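Local coordinates for protein alpha-1,2-Mannosidase (Trichoderma reesei, PDB 1HCU) that probably trims alpha-1,2-linked mannose residues from high-mannose N-glycans as a calcium-dependent glycoside hydrolase of family 47, at residues Gly281-Pro284 and Leu290-Leu293; Ser305-Ser310 and Gly341-Thr346; Ser337-Thr342 and Glu353-Val358; Ser367-Gln372 and Gly380-Ala385. One frame throughout, in Å; residues are numbered along the deposited sequence.

Overall arrangement
From the N terminus, interaction 1 comes first. It closes a tight hairpin between residues 281-284 and 290-293, with five residues between. The chain runs on through strand 300-306 and helices 312-323 and 326-344. Interaction 2 closes that long, mostly helical loop by joining 305-310 to 341-346. Interaction 3 starts on the same helix, shares Gly341 and Thr342 with interaction 2, and reaches strand 354-356 after a short connection. Interaction 4 closes last, round helix 373-379. None of the four nests within another. Interactions 2 and 3 overlap along the chain; the others follow in series. All reach one antiparallel sheet, and interactions 2 and 3 tie helix 326-344 to it.

Interaction 1. Residues Gly281-Pro284 and Leu290-Leu293; sequences GSHP and LTFL
Pro284 lays its ring against the Phe292 side chain, crossing it at about a right angle. Its CG lies 3.4 Å from Phe292 CE2, approaching the ring obliquely. The CD corner of the same proline packs 3.8 Å from Leu290 CB. Phe292 points to the same face of the sheet as Ser282. With CG anti to the carbonyl carbon (chi1 -62°), its ring stands on that face where Pro284 CG meets it.

The backbones form a short antiparallel pairing. Ser282 and Phe292 are a hydrogen-bonded pair: Ser282 N gives to Phe292 O at 2.8 Å, and Phe292 N returns a bond to Ser282 O at 2.9 Å. Gly281 and Leu293 form the next, non-hydrogen-bonded pair. Beyond the regular strands, the His283 side chain continues the pairing. Its ND1 donates to Leu290 O at 2.9 Å, with the oxygen lying in the ring plane. Seen from the carbonyl, the donor is tilted 32° from the peptide plane. The imidazole runs side by side with Thr291, whose OG1 is hydrogen-bonded to Lys334.

Ser282 OG is held by Asp359 and by Trp357 NE1. Phe292 also meets Phe355 and Tyr339 edge-to-face, so the hairpin is sewn into an aromatic core under helix 326-344.

The chemistry is thus divided. Main-chain bonds set the register, proline and phenylalanine supply apolar packing, and the ND1 bond implies that His283 carries a proton on that nitrogen.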
loop_
_atom_site.group_PDB
_atom_site.type_symbol
_atom_site.label_atom_id
_atom_site.label_comp_id
_atom_site.label_asym_id
_atom_site.label_seq_id
_atom_site.Cartn_x
_atom_site.Cartn_y
_atom_site.Cartn_z
ATOM N N GLY A 281 -6.983 -11.858 16.013
ATOM C CA GLY A 281 -6.865 -13.091 15.255
ATOM C C GLY A 281 -8.193 -13.816 15.360
ATOM O O GLY A 281 -8.687 -14.052 16.463
ATOM N N SER A 282 -8.788 -14.164 14.225
ATOM C CA SER A 282 -10.080 -14.837 14.238
ATOM C C SER A 282 -10.086 -16.050 13.303
ATOM O O SER A 282 -9.449 -16.032 12.237
ATOM C CB SER A 282 -11.173 -13.834 13.838
ATOM O OG SER A 282 -12.470 -14.403 13.910
ATOM N N HIS A 283 -10.804 -17.100 13.697
ATOM C CA HIS A 283 -10.864 -18.319 12.889
ATOM C C HIS A 283 -12.280 -18.630 12.419
ATOM O O HIS A 283 -13.203 -18.678 13.223
ATOM C CB HIS A 283 -10.326 -19.512 13.698
ATOM C CG HIS A 283 -8.991 -19.262 14.326
ATOM N ND1 HIS A 283 -7.843 -19.066 13.586
ATOM C CD2 HIS A 283 -8.628 -19.138 15.623
ATOM C CE1 HIS A 283 -6.830 -18.829 14.402
ATOM N NE2 HIS A 283 -7.279 -18.866 15.643
ATOM N N PRO A 284 -12.470 -18.831 11.103
ATOM C CA PRO A 284 -13.801 -19.143 10.568
ATOM C C PRO A 284 -14.324 -20.442 11.174
ATOM O O PRO A 284 -13.598 -21.432 11.257
ATOM C CB PRO A 284 -13.555 -19.286 9.071
ATOM C CG PRO A 284 -12.423 -18.347 8.826
ATOM C CD PRO A 284 -11.507 -18.623 10.009
ATOM N N LEU A 290 -7.862 -21.587 9.259
ATOM C CA LEU A 290 -7.685 -20.267 8.684
ATOM C C LEU A 290 -7.664 -19.190 9.749
ATOM O O LEU A 290 -8.331 -19.301 10.777
ATOM C CB LEU A 290 -8.819 -19.967 7.709
ATOM C CG LEU A 290 -8.579 -20.107 6.209
ATOM C CD1 LEU A 290 -7.632 -21.240 5.863
ATOM C CD2 LEU A 290 -9.926 -20.316 5.584
ATOM N N THR A 291 -6.896 -18.141 9.492
ATOM C CA THR A 291 -6.818 -17.037 10.420
ATOM C C THR A 291 -6.945 -15.701 9.696
ATOM O O THR A 291 -6.135 -15.389 8.822
ATOM C CB THR A 291 -5.489 -17.041 11.188
ATOM O OG1 THR A 291 -5.384 -18.245 11.964
ATOM C CG2 THR A 291 -5.424 -15.837 12.121
ATOM N N PHE A 292 -7.960 -14.921 10.068
ATOM C CA PHE A 292 -8.193 -13.595 9.488
ATOM C C PHE A 292 -8.152 -12.549 10.603
ATOM O O PHE A 292 -8.194 -12.887 11.786
ATOM C CB PHE A 292 -9.569 -13.511 8.803
ATOM C CG PHE A 292 -9.733 -14.452 7.641
ATOM C CD1 PHE A 292 -8.844 -14.420 6.565
ATOM C CD2 PHE A 292 -10.765 -15.388 7.629
ATOM C CE1 PHE A 292 -8.982 -15.309 5.501
ATOM C CE2 PHE A 292 -10.912 -16.282 6.565
ATOM C CZ PHE A 292 -10.020 -16.244 5.504
ATOM N N LEU A 293 -8.082 -11.277 10.223
ATOM C CA LEU A 293 -8.062 -10.198 11.205
ATOM C C LEU A 293 -9.446 -9.548 11.285
ATOM O O LEU A 293 -10.000 -9.107 10.265
ATOM C CB LEU A 293 -7.005 -9.143 10.835
ATOM C CG LEU A 293 -5.535 -9.600 10.853
ATOM C CD1 LEU A 293 -4.582 -8.406 10.686
ATOM C CD2 LEU A 293 -5.257 -10.300 12.168
#

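Interaction 2. Residues Ser305-Ser310 and Gly341-Thr346; sequences SGHLAS and GTYTQT
The imidazole of His307 and the phenol of Tyr343 meet rim to rim, and neither lies over the face of the other. Tyr343 OH sits at the edge of the imidazole, in its plane, and His307 NE2 lies near the plane of the phenol at its edge. The ring planes are turned 56° apart, with centroids 5.6 Å from each other.

The link is one hydrogen bond, His307 NE2 to Tyr343 OH, 2.7 Å long. It is nearly straight, at 166°, and either atom could be the donor. The backbones stay well apart: even the nearest CA pair, His307 and Thr342, is 9.1 Å apart. Both side chains therefore have to reach across. His307 does so with CG anti to the backbone N (chi1 -157°).

The other ring nitrogen, ND1, makes a weak hydrogen bond to Glu393, a predicted active-site residue. Tyr343 may thus act as a second-shell partner that helps fix the rotation of the imidazole beside that carboxylate. The turn carrying His307 is braced as well. Its carbonyl oxygen, His307 O, accepts from Ser310 N at 3.2 Å and from Ser310 OG at 2.6 Å.

The contact is buried. It spans from the turn after strand 300-306 to the C-terminal part of helix 326-344. Both His307 and Tyr343 also touch Thr394 at the start of helix 393-405.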
loop_
_atom_site.group_PDB
_atom_site.type_symbol
_atom_site.label_atom_id
_atom_site.label_comp_id
_atom_site.label_asym_id
_atom_site.label_seq_id
_atom_site.Cartn_x
_atom_site.Cartn_y
_atom_site.Cartn_z
ATOM N N SER A 305 -13.482 -8.618 7.019
ATOM C CA SER A 305 -12.186 -8.187 6.525
ATOM C C SER A 305 -12.221 -8.042 5.006
ATOM O O SER A 305 -13.281 -8.128 4.395
ATOM C CB SER A 305 -11.116 -9.189 6.961
ATOM O OG SER A 305 -9.818 -8.634 6.890
ATOM N N GLY A 306 -11.069 -7.815 4.387
ATOM C CA GLY A 306 -11.061 -7.651 2.945
ATOM C C GLY A 306 -9.664 -7.612 2.388
ATOM O O GLY A 306 -8.693 -7.820 3.108
ATOM N N HIS A 307 -9.562 -7.315 1.100
ATOM C CA HIS A 307 -8.275 -7.276 0.421
ATOM C C HIS A 307 -7.272 -6.266 0.996
ATOM O O HIS A 307 -6.064 -6.493 0.931
ATOM C CB HIS A 307 -8.507 -7.018 -1.064
ATOM C CG HIS A 307 -7.393 -7.489 -1.940
ATOM N ND1 HIS A 307 -6.126 -6.950 -1.888
ATOM C CD2 HIS A 307 -7.358 -8.441 -2.903
ATOM C CE1 HIS A 307 -5.360 -7.545 -2.784
ATOM N NE2 HIS A 307 -6.082 -8.452 -3.413
ATOM N N LEU A 308 -7.752 -5.161 1.558
ATOM C CA LEU A 308 -6.832 -4.161 2.120
ATOM C C LEU A 308 -6.057 -4.732 3.302
ATOM O O LEU A 308 -4.850 -4.519 3.422
ATOM C CB LEU A 308 -7.587 -2.895 2.569
ATOM C CG LEU A 308 -8.165 -1.973 1.488
ATOM C CD1 LEU A 308 -8.941 -0.831 2.144
ATOM C CD2 LEU A 308 -7.039 -1.420 0.617
ATOM N N ALA A 309 -6.750 -5.468 4.167
ATOM C CA ALA A 309 -6.103 -6.054 5.341
ATOM C C ALA A 309 -5.131 -7.184 5.005
ATOM O O ALA A 309 -4.369 -7.617 5.867
ATOM C CB ALA A 309 -7.149 -6.561 6.320
ATOM N N SER A 310 -5.140 -7.660 3.764
ATOM C CA SER A 310 -4.246 -8.756 3.422
ATOM C C SER A 310 -2.773 -8.345 3.389
ATOM O O SER A 310 -1.895 -9.195 3.252
ATOM C CB SER A 310 -4.645 -9.388 2.084
ATOM O OG SER A 310 -4.403 -8.508 1.004
ATOM N N GLY A 341 -6.084 -17.896 0.663
ATOM C CA GLY A 341 -7.184 -18.842 0.570
ATOM C C GLY A 341 -8.454 -18.200 0.028
ATOM O O GLY A 341 -9.356 -18.909 -0.429
ATOM N N THR A 342 -8.545 -16.869 0.088
ATOM C CA THR A 342 -9.731 -16.175 -0.434
ATOM C C THR A 342 -9.548 -15.966 -1.938
ATOM O O THR A 342 -10.476 -15.584 -2.651
ATOM C CB THR A 342 -9.976 -14.793 0.252
ATOM O OG1 THR A 342 -8.864 -13.918 0.007
ATOM C CG2 THR A 342 -10.174 -14.966 1.757
ATOM N N TYR A 343 -8.328 -16.221 -2.403
ATOM C CA TYR A 343 -7.987 -16.111 -3.820
ATOM C C TYR A 343 -8.247 -17.480 -4.466
ATOM O O TYR A 343 -9.070 -17.619 -5.370
ATOM C CB TYR A 343 -6.498 -15.771 -3.979
ATOM C CG TYR A 343 -6.163 -14.322 -4.260
ATOM C CD1 TYR A 343 -5.743 -13.926 -5.530
ATOM C CD2 TYR A 343 -6.236 -13.351 -3.256
ATOM C CE1 TYR A 343 -5.400 -12.608 -5.799
ATOM C CE2 TYR A 343 -5.897 -12.023 -3.514
ATOM C CZ TYR A 343 -5.479 -11.658 -4.790
ATOM O OH TYR A 343 -5.158 -10.351 -5.071
ATOM N N THR A 344 -7.532 -18.479 -3.955
ATOM C CA THR A 344 -7.568 -19.861 -4.434
ATOM C C THR A 344 -8.925 -20.568 -4.364
ATOM O O THR A 344 -9.143 -21.549 -5.069
ATOM C CB THR A 344 -6.508 -20.728 -3.660
ATOM O OG1 THR A 344 -6.333 -21.992 -4.305
ATOM C CG2 THR A 344 -6.963 -20.973 -2.227
ATOM N N GLN A 345 -9.846 -20.075 -3.544
ATOM C CA GLN A 345 -11.135 -20.748 -3.443
ATOM C C GLN A 345 -12.301 -20.146 -4.230
ATOM O O GLN A 345 -13.387 -20.737 -4.272
ATOM C CB GLN A 345 -11.505 -20.932 -1.968
ATOM C CG GLN A 345 -10.436 -21.712 -1.210
ATOM C CD GLN A 345 -10.833 -22.057 0.212
ATOM O OE1 GLN A 345 -11.492 -23.071 0.459
ATOM N NE2 GLN A 345 -10.439 -21.205 1.162
ATOM N N THR A 346 -12.100 -18.993 -4.864
ATOM C CA THR A 346 -13.181 -18.413 -5.656
ATOM C C THR A 346 -13.155 -19.073 -7.034
ATOM O O THR A 346 -12.223 -19.813 -7.359
ATOM C CB THR A 346 -13.029 -16.882 -5.848
ATOM O OG1 THR A 346 -11.847 -16.606 -6.612
ATOM C CG2 THR A 346 -12.942 -16.178 -4.494
#

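Interaction 3. Residues Ser337-Thr342 and Glu353-Val358; sequences SSYFGT and EGFAWV
Phe355 holds CG between its backbone N and carbonyl carbon (chi1 64°), which carries the ring off strand 354-356 to helix 326-344. On the helix, Thr342 turns OG1 into the corresponding position. That leaves its methyl, CG2, anti to the carbonyl carbon and directed at the phenylalanine. Thr342 CG2 sits over the centre of one ring face, 3.9 Å from the Phe355 centroid and 11° off the normal. This is a well-centred CH-pi contact.

Tyr339, one turn earlier, comes in at the edge of the same ring. Tyr339 CE1 lies in the Phe355 ring plane, 3.6 Å from Phe355 CZ. The two ring planes stand at 67°, an oblique pairing.

Thr342 OG1 is turned back to the helix and bonds to Tyr339 O at 2.6 Å. Tyr339 O also accepts from Thr342 N at 3.2 Å. The OG1 bond probably holds the threonine torsion, and with it the methyl, toward the ring. An alanine in place of Phe355 is likely to open a gap beneath the Thr342 methyl and leave the Tyr339 rim without its neighbour.

Tyr339 OH bonds to Ser305 OG and to Leu293 N. The cluster therefore seats helix 326-344 against strands 292-297, 300-306 and 354-356 of the antiparallel sheet, and Glu353, a predicted proton donor, immediately precedes the last of these.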
loop_
_atom_site.group_PDB
_atom_site.type_symbol
_atom_site.label_atom_id
_atom_site.label_comp_id
_atom_site.label_asym_id
_atom_site.label_seq_id
_atom_site.Cartn_x
_atom_site.Cartn_y
_atom_site.Cartn_z
ATOM N N SER A 337 -0.947 -16.802 4.115
ATOM C CA SER A 337 -1.559 -18.049 3.690
ATOM C C SER A 337 -3.079 -18.007 3.759
ATOM O O SER A 337 -3.767 -18.423 2.822
ATOM C CB SER A 337 -1.047 -19.191 4.568
ATOM O OG SER A 337 -1.719 -20.395 4.272
ATOM N N SER A 338 -3.609 -17.503 4.868
ATOM C CA SER A 338 -5.052 -17.440 5.037
ATOM C C SER A 338 -5.725 -16.543 4.017
ATOM O O SER A 338 -6.745 -16.910 3.436
ATOM C CB SER A 338 -5.398 -16.975 6.451
ATOM O OG SER A 338 -5.188 -18.019 7.381
ATOM N N TYR A 339 -5.151 -15.366 3.801
ATOM C CA TYR A 339 -5.711 -14.427 2.846
ATOM C C TYR A 339 -5.570 -14.934 1.409
ATOM O O TYR A 339 -6.364 -14.579 0.539
ATOM C CB TYR A 339 -5.066 -13.054 3.040
ATOM C CG TYR A 339 -5.715 -12.273 4.167
ATOM C CD1 TYR A 339 -6.820 -11.467 3.921
ATOM C CD2 TYR A 339 -5.262 -12.386 5.490
ATOM C CE1 TYR A 339 -7.467 -10.792 4.945
ATOM C CE2 TYR A 339 -5.909 -11.710 6.528
ATOM C CZ TYR A 339 -7.013 -10.916 6.241
ATOM O OH TYR A 339 -7.675 -10.242 7.242
ATOM N N PHE A 340 -4.574 -15.781 1.158
ATOM C CA PHE A 340 -4.439 -16.325 -0.186
ATOM C C PHE A 340 -5.575 -17.317 -0.423
ATOM O O PHE A 340 -5.987 -17.541 -1.556
ATOM C CB PHE A 340 -3.103 -17.035 -0.380
ATOM C CG PHE A 340 -2.974 -17.686 -1.723
ATOM C CD1 PHE A 340 -2.758 -16.920 -2.865
ATOM C CD2 PHE A 340 -3.137 -19.058 -1.856
ATOM C CE1 PHE A 340 -2.708 -17.517 -4.124
ATOM C CE2 PHE A 340 -3.092 -19.663 -3.103
ATOM C CZ PHE A 340 -2.875 -18.892 -4.244
ATOM N N GLY A 341 -6.084 -17.896 0.663
ATOM C CA GLY A 341 -7.184 -18.842 0.570
ATOM C C GLY A 341 -8.454 -18.200 0.028
ATOM O O GLY A 341 -9.356 -18.909 -0.429
ATOM N N THR A 342 -8.545 -16.869 0.088
ATOM C CA THR A 342 -9.731 -16.175 -0.434
ATOM C C THR A 342 -9.548 -15.966 -1.938
ATOM O O THR A 342 -10.476 -15.584 -2.651
ATOM C CB THR A 342 -9.976 -14.793 0.252
ATOM O OG1 THR A 342 -8.864 -13.918 0.007
ATOM C CG2 THR A 342 -10.174 -14.966 1.757
ATOM N N GLU A 353 -13.059 -8.237 -2.548
ATOM C CA GLU A 353 -12.756 -6.934 -1.965
ATOM C C GLU A 353 -13.104 -6.952 -0.483
ATOM O O GLU A 353 -12.391 -6.392 0.357
ATOM C CB GLU A 353 -13.579 -5.866 -2.672
ATOM C CG GLU A 353 -12.775 -4.688 -3.131
ATOM C CD GLU A 353 -12.489 -3.742 -2.015
ATOM O OE1 GLU A 353 -13.373 -3.611 -1.149
ATOM O OE2 GLU A 353 -11.410 -3.125 -2.004
ATOM N N GLY A 354 -14.216 -7.607 -0.180
ATOM C CA GLY A 354 -14.667 -7.727 1.186
ATOM C C GLY A 354 -15.268 -9.102 1.391
ATOM O O GLY A 354 -15.964 -9.608 0.510
ATOM N N PHE A 355 -14.984 -9.710 2.540
ATOM C CA PHE A 355 -15.511 -11.026 2.867
ATOM C C PHE A 355 -15.747 -11.125 4.368
ATOM O O PHE A 355 -15.216 -10.325 5.142
ATOM C CB PHE A 355 -14.553 -12.138 2.396
ATOM C CG PHE A 355 -13.211 -12.134 3.088
ATOM C CD1 PHE A 355 -13.011 -12.842 4.270
ATOM C CD2 PHE A 355 -12.147 -11.410 2.554
ATOM C CE1 PHE A 355 -11.770 -12.835 4.909
ATOM C CE2 PHE A 355 -10.902 -11.396 3.186
ATOM C CZ PHE A 355 -10.713 -12.110 4.365
ATOM N N ALA A 356 -16.546 -12.106 4.778
ATOM C CA ALA A 356 -16.855 -12.280 6.194
ATOM C C ALA A 356 -16.992 -13.750 6.604
ATOM O O ALA A 356 -17.046 -14.643 5.762
ATOM C CB ALA A 356 -18.134 -11.517 6.533
ATOM N N TRP A 357 -17.050 -13.996 7.905
ATOM C CA TRP A 357 -17.164 -15.360 8.391
ATOM C C TRP A 357 -17.833 -15.370 9.756
ATOM O O TRP A 357 -18.327 -14.343 10.222
ATOM C CB TRP A 357 -15.769 -15.994 8.469
ATOM C CG TRP A 357 -14.829 -15.275 9.403
ATOM C CD1 TRP A 357 -14.525 -15.623 10.687
ATOM C CD2 TRP A 357 -14.113 -14.059 9.139
ATOM N NE1 TRP A 357 -13.668 -14.701 11.240
ATOM C CE2 TRP A 357 -13.398 -13.731 10.312
ATOM C CE3 TRP A 357 -14.005 -13.212 8.024
ATOM C CZ2 TRP A 357 -12.588 -12.592 10.405
ATOM C CZ3 TRP A 357 -13.196 -12.073 8.120
ATOM C CH2 TRP A 357 -12.502 -11.778 9.300
ATOM N N VAL A 358 -17.874 -16.538 10.383
ATOM C CA VAL A 358 -18.457 -16.666 11.708
ATOM C C VAL A 358 -17.292 -16.956 12.649
ATOM O O VAL A 358 -16.569 -17.938 12.460
ATOM C CB VAL A 358 -19.468 -17.831 11.773
ATOM C CG1 VAL A 358 -20.078 -17.905 13.160
ATOM C CG2 VAL A 358 -20.567 -17.643 10.730
#

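Interaction 4. Residues Ser367-Gln372 and Gly380-Ala385; sequences SPPSSQ and GFWVTA
Trp382 offers one face of its indole to the Pro368-Pro369 pair. Pro368 CA stands over the six-membered ring, 3.8 Å from its centroid. Pro369 CD lies over the five-membered ring, 3.6 Å from that centroid. Both are CH-pi contacts. Pro368 also brings CG within 3.4 Å of Trp382 CE3. Were Trp382 a serine, both prolines would probably lose the flat surface they rest on.

Gln372 grips the next residue of the same strand, Val383. Its OE1 accepts from Val383 N at 2.8 Å, and its NE2 donates to Val383 O at 2.9 Å, in the carbonyl plane and on a lone pair. The amide thus satisfies both main-chain polar groups of one residue, much as a neighbouring strand would. The glutamine is set for this by a chain extended beyond CG and by Gln372 N bonding to Pro369 O at 2.7 Å.

Tyr376, from the helix between the segments, meets Trp382 edge-to-face. Gln372 is the N-cap residue of that helix, 373-379, and Gly380 follows its end with positive phi. Strand 382-383 then pairs with strand 354-356 in the antiparallel sheet.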
loop_
_atom_site.group_PDB
_atom_site.type_symbol
_atom_site.label_atom_id
_atom_site.label_comp_id
_atom_site.label_asym_id
_atom_site.label_seq_id
_atom_site.Cartn_x
_atom_site.Cartn_y
_atom_site.Cartn_z
ATOM N N SER A 367 -24.385 -14.657 9.266
ATOM C CA SER A 367 -24.738 -15.954 8.763
ATOM C C SER A 367 -24.617 -15.818 7.256
ATOM O O SER A 367 -25.103 -14.851 6.664
ATOM C CB SER A 367 -26.170 -16.305 9.162
ATOM O OG SER A 367 -26.477 -17.637 8.793
ATOM N N PRO A 368 -23.950 -16.779 6.617
ATOM C CA PRO A 368 -23.763 -16.762 5.166
ATOM C C PRO A 368 -25.067 -16.503 4.422
ATOM O O PRO A 368 -26.105 -17.082 4.758
ATOM C CB PRO A 368 -23.239 -18.164 4.871
ATOM C CG PRO A 368 -22.529 -18.532 6.116
ATOM C CD PRO A 368 -23.430 -18.025 7.204
ATOM N N PRO A 369 -25.041 -15.615 3.416
ATOM C CA PRO A 369 -26.282 -15.375 2.680
ATOM C C PRO A 369 -26.654 -16.713 2.031
ATOM O O PRO A 369 -25.775 -17.486 1.640
ATOM C CB PRO A 369 -25.891 -14.290 1.669
ATOM C CG PRO A 369 -24.406 -14.437 1.543
ATOM C CD PRO A 369 -23.973 -14.721 2.954
ATOM N N SER A 370 -27.948 -16.994 1.943
ATOM C CA SER A 370 -28.427 -18.253 1.388
ATOM C C SER A 370 -27.679 -18.771 0.154
ATOM O O SER A 370 -27.389 -19.963 0.057
ATOM C CB SER A 370 -29.915 -18.132 1.080
ATOM O OG SER A 370 -30.155 -16.974 0.298
ATOM N N SER A 371 -27.358 -17.891 -0.786
ATOM C CA SER A 371 -26.665 -18.315 -2.002
ATOM C C SER A 371 -25.237 -18.818 -1.756
ATOM O O SER A 371 -24.710 -19.613 -2.535
ATOM C CB SER A 371 -26.617 -17.165 -3.017
ATOM O OG SER A 371 -25.726 -16.148 -2.589
ATOM N N GLN A 372 -24.613 -18.353 -0.679
ATOM C CA GLN A 372 -23.242 -18.750 -0.370
ATOM C C GLN A 372 -23.162 -19.712 0.803
ATOM O O GLN A 372 -22.100 -19.894 1.384
ATOM C CB GLN A 372 -22.397 -17.509 -0.067
ATOM C CG GLN A 372 -22.325 -16.516 -1.223
ATOM C CD GLN A 372 -21.305 -15.415 -0.988
ATOM O OE1 GLN A 372 -20.108 -15.685 -0.834
ATOM N NE2 GLN A 372 -21.772 -14.167 -0.958
ATOM N N GLY A 380 -14.723 -21.337 4.071
ATOM C CA GLY A 380 -14.381 -20.682 5.317
ATOM C C GLY A 380 -14.677 -19.192 5.341
ATOM O O GLY A 380 -14.260 -18.492 6.263
ATOM N N PHE A 381 -15.394 -18.695 4.336
ATOM C CA PHE A 381 -15.746 -17.277 4.281
ATOM C C PHE A 381 -16.795 -17.052 3.200
ATOM O O PHE A 381 -17.016 -17.916 2.355
ATOM C CB PHE A 381 -14.490 -16.438 3.966
ATOM C CG PHE A 381 -13.991 -16.581 2.536
ATOM C CD1 PHE A 381 -14.431 -15.713 1.537
ATOM C CD2 PHE A 381 -13.097 -17.593 2.191
ATOM C CE1 PHE A 381 -13.986 -15.850 0.208
ATOM C CE2 PHE A 381 -12.648 -17.743 0.876
ATOM C CZ PHE A 381 -13.092 -16.869 -0.121
ATOM N N TRP A 382 -17.474 -15.914 3.244
ATOM C CA TRP A 382 -18.416 -15.592 2.184
ATOM C C TRP A 382 -18.086 -14.182 1.714
ATOM O O TRP A 382 -17.482 -13.395 2.447
ATOM C CB TRP A 382 -19.872 -15.727 2.643
ATOM C CG TRP A 382 -20.326 -14.797 3.688
ATOM C CD1 TRP A 382 -20.826 -13.541 3.511
ATOM C CD2 TRP A 382 -20.402 -15.069 5.089
ATOM N NE1 TRP A 382 -21.219 -13.013 4.715
ATOM C CE2 TRP A 382 -20.971 -13.927 5.704
ATOM C CE3 TRP A 382 -20.048 -16.168 5.885
ATOM C CZ2 TRP A 382 -21.196 -13.850 7.081
ATOM C CZ3 TRP A 382 -20.272 -16.097 7.254
ATOM C CH2 TRP A 382 -20.842 -14.941 7.840
ATOM N N VAL A 383 -18.457 -13.877 0.479
ATOM C CA VAL A 383 -18.161 -12.580 -0.115
ATOM C C VAL A 383 -19.205 -11.525 0.181
ATOM O O VAL A 383 -20.400 -11.779 0.071
ATOM C CB VAL A 383 -18.033 -12.697 -1.647
ATOM C CG1 VAL A 383 -17.535 -11.382 -2.234
ATOM C CG2 VAL A 383 -17.101 -13.843 -2.001
ATOM N N THR A 384 -18.733 -10.335 0.541
ATOM C CA THR A 384 -19.603 -9.205 0.836
ATOM C C THR A 384 -19.389 -8.116 -0.224
ATOM O O THR A 384 -20.282 -7.315 -0.497
ATOM C CB THR A 384 -19.312 -8.617 2.242
ATOM O OG1 THR A 384 -17.932 -8.256 2.333
ATOM C CG2 THR A 384 -19.634 -9.636 3.339
ATOM N N ALA A 385 -18.195 -8.099 -0.815
ATOM C CA ALA A 385 -17.837 -7.132 -1.852
ATOM C C ALA A 385 -17.058 -7.940 -2.879
ATOM O O ALA A 385 -15.859 -8.167 -2.725
ATOM C CB ALA A 385 -16.968 -6.029 -1.273
#